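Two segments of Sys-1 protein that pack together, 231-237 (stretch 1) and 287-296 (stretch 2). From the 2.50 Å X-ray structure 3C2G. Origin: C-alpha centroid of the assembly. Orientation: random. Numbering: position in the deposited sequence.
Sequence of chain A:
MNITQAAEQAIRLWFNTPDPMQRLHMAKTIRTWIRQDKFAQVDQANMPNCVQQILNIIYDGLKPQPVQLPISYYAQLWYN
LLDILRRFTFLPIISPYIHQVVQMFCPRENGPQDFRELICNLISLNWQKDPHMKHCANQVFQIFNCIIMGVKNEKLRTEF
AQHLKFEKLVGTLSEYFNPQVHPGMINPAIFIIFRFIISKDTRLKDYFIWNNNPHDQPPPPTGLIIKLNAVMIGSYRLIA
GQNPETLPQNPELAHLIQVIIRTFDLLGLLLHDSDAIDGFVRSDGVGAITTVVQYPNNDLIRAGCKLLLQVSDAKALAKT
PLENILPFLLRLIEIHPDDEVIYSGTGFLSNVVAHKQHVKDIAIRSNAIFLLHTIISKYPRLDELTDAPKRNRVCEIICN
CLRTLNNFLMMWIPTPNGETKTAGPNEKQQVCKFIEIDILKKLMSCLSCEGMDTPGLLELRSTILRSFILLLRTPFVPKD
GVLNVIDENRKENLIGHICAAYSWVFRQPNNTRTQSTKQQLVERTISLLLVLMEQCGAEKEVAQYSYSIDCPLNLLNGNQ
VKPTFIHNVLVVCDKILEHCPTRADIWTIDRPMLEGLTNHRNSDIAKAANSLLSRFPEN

Stretch 1 231-237: VMIGSYR
Stretch 2, residues 287-296: GAITTVVQYP

Residues 231-237 lie within a longer helix; 287-292 are the last residues of another, which ends in a type I turn, Val 292 to Tyr 295. The helices run nearly parallel, at 22°, with axes 10.0 Å apart. CA atoms pair Ile 233 with Ala 288 (6.9 Å) and Tyr 236 with Val 292 (5.8 Å). The contact buries 388 Å² and is mainly apolar.

Val 231 makes no contact, but its O accepts Ser 235 OG at 2.9 Å. Met 232, a selenomethionine, points toward stretch 2 (chi1 -108°, chi2 t, chi3 p). Its long, flexible chain places Met 232 CE 3.1 Å from Val 292 CG2 (chi1 t) and 3.4 Å from Ala 288 CB. Ala 288 ends at CB, and Met 232 CE also lies 3.1 Å from Ala 288 O.

Ile 233 (m, m) starts sideways, yet its branched apolar chain brings CD1 3.9 Å from Val 292 CG2. Gly 234 makes no contact.

Tyr 236 (chi1 t, chi2 72°) points toward stretch 2. Its flat ring offers one face to Val 292 CA, 4.2 Å from the centroid, and to Thr 291 O, 3.5 Å from Tyr 236 CZ. Tyr 295 CB (chi1 t) sits at the edge, 4.1 Å from Tyr 236 CE1. Tyr 236 OH is 3.3 Å from Gln 294 NE2 (m, t), which donates to Thr 291 O (chi1 m) at 2.8 Å. Arg 237 is out of reach.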

# COMPACT_ATOMS: atom_id res chain seq x y z
N VAL A 231 19.26 -8.88 -4.15
CA VAL A 231 19.01 -8.56 -5.55
C VAL A 231 18.80 -7.04 -5.74
O VAL A 231 19.37 -6.45 -6.66
CB VAL A 231 17.80 -9.38 -6.12
CG1 VAL A 231 17.37 -8.88 -7.48
CG2 VAL A 231 18.13 -10.87 -6.17
N MSE A 232 17.98 -6.44 -4.89
CA MSE A 232 17.84 -4.98 -4.81
C MSE A 232 19.22 -4.31 -4.78
O MSE A 232 19.51 -3.41 -5.55
CB MSE A 232 17.15 -4.62 -3.50
CG MSE A 232 15.72 -4.12 -3.52
SE MSE A 232 15.44 -3.39 -1.68
CE MSE A 232 17.08 -2.38 -1.57
N ILE A 233 20.06 -4.79 -3.87
CA ILE A 233 21.32 -4.15 -3.56
C ILE A 233 22.38 -4.41 -4.62
O ILE A 233 23.10 -3.49 -5.01
CB ILE A 233 21.82 -4.55 -2.15
CG1 ILE A 233 20.90 -3.94 -1.10
CG2 ILE A 233 23.26 -4.11 -1.91
CD1 ILE A 233 20.86 -2.40 -1.12
N GLY A 234 22.48 -5.65 -5.06
CA GLY A 234 23.28 -6.01 -6.22
C GLY A 234 22.97 -5.17 -7.45
O GLY A 234 23.87 -4.71 -8.13
N SER A 235 21.69 -4.96 -7.74
CA SER A 235 21.32 -4.11 -8.87
C SER A 235 21.70 -2.66 -8.59
O SER A 235 22.24 -1.97 -9.48
CB SER A 235 19.82 -4.20 -9.19
OG SER A 235 19.40 -5.54 -9.40
N TYR A 236 21.44 -2.19 -7.37
CA TYR A 236 21.79 -0.82 -7.02
C TYR A 236 23.29 -0.61 -7.23
O TYR A 236 23.71 0.38 -7.81
CB TYR A 236 21.39 -0.43 -5.60
CG TYR A 236 21.83 0.97 -5.29
CD1 TYR A 236 21.20 2.06 -5.89
CD2 TYR A 236 22.93 1.20 -4.48
CE1 TYR A 236 21.64 3.36 -5.66
CE2 TYR A 236 23.37 2.49 -4.23
CZ TYR A 236 22.72 3.56 -4.82
OH TYR A 236 23.17 4.84 -4.57
N ARG A 237 24.09 -1.56 -6.78
CA ARG A 237 25.51 -1.44 -6.92
C ARG A 237 25.95 -1.20 -8.35
O ARG A 237 26.92 -0.50 -8.58
CB ARG A 237 26.22 -2.67 -6.35
CG ARG A 237 26.43 -2.59 -4.85
CD ARG A 237 27.16 -3.79 -4.34
NE ARG A 237 27.96 -3.43 -3.17
CZ ARG A 237 28.89 -4.20 -2.61
NH1 ARG A 237 29.15 -5.41 -3.11
NH2 ARG A 237 29.55 -3.76 -1.55
N GLY A 287 16.79 0.11 5.66
CA GLY A 287 18.08 0.60 5.21
C GLY A 287 18.33 0.31 3.73
O GLY A 287 18.86 1.16 3.00
N ALA A 288 17.95 -0.88 3.29
CA ALA A 288 18.11 -1.28 1.89
C ALA A 288 17.30 -0.38 0.96
O ALA A 288 17.82 0.17 -0.01
CB ALA A 288 17.74 -2.73 1.72
N ILE A 289 16.02 -0.21 1.26
CA ILE A 289 15.17 0.66 0.46
C ILE A 289 15.73 2.08 0.34
O ILE A 289 15.80 2.64 -0.75
CB ILE A 289 13.74 0.72 1.00
CG1 ILE A 289 13.10 -0.67 0.92
CG2 ILE A 289 12.90 1.72 0.23
CD1 ILE A 289 11.80 -0.75 1.67
N THR A 290 16.14 2.66 1.47
CA THR A 290 16.58 4.04 1.48
C THR A 290 17.89 4.23 0.74
O THR A 290 18.10 5.29 0.14
CB THR A 290 16.59 4.68 2.91
OG1 THR A 290 17.56 4.02 3.72
CG2 THR A 290 15.25 4.54 3.58
N THR A 291 18.76 3.21 0.76
CA THR A 291 20.00 3.23 -0.02
C THR A 291 19.71 3.27 -1.52
O THR A 291 20.32 4.04 -2.26
CB THR A 291 20.88 1.98 0.28
OG1 THR A 291 21.21 1.95 1.67
CG2 THR A 291 22.19 1.99 -0.55
N VAL A 292 18.76 2.43 -1.94
CA VAL A 292 18.43 2.23 -3.33
C VAL A 292 17.74 3.45 -3.93
O VAL A 292 18.01 3.81 -5.07
CB VAL A 292 17.59 0.93 -3.53
CG1 VAL A 292 16.90 0.91 -4.91
CG2 VAL A 292 18.49 -0.30 -3.36
N VAL A 293 16.87 4.09 -3.15
CA VAL A 293 16.16 5.26 -3.66
C VAL A 293 17.00 6.53 -3.74
O VAL A 293 16.49 7.60 -4.02
CB VAL A 293 14.82 5.54 -2.93
CG1 VAL A 293 13.91 4.32 -3.03
CG2 VAL A 293 15.05 5.95 -1.48
N GLN A 294 18.31 6.41 -3.51
CA GLN A 294 19.24 7.49 -3.85
C GLN A 294 19.41 7.61 -5.37
O GLN A 294 19.88 8.64 -5.84
CB GLN A 294 20.62 7.29 -3.20
CG GLN A 294 20.62 7.27 -1.67
CD GLN A 294 21.96 6.84 -1.06
OE1 GLN A 294 22.57 7.58 -0.29
NE2 GLN A 294 22.43 5.63 -1.40
N TYR A 295 19.05 6.58 -6.13
CA TYR A 295 19.19 6.66 -7.58
C TYR A 295 18.14 7.59 -8.20
O TYR A 295 16.95 7.40 -8.00
CB TYR A 295 19.18 5.30 -8.27
CG TYR A 295 19.58 5.43 -9.73
CD1 TYR A 295 20.93 5.48 -10.08
CD2 TYR A 295 18.62 5.59 -10.74
CE1 TYR A 295 21.32 5.64 -11.40
CE2 TYR A 295 19.00 5.77 -12.06
CZ TYR A 295 20.36 5.79 -12.38
OH TYR A 295 20.78 5.96 -13.68
N PRO A 296 18.58 8.58 -9.00
CA PRO A 296 17.61 9.54 -9.53
C PRO A 296 16.76 8.96 -10.66
O PRO A 296 17.04 9.18 -11.83
CB PRO A 296 18.49 10.70 -10.02
CG PRO A 296 19.83 10.06 -10.33
CD PRO A 296 19.97 8.86 -9.42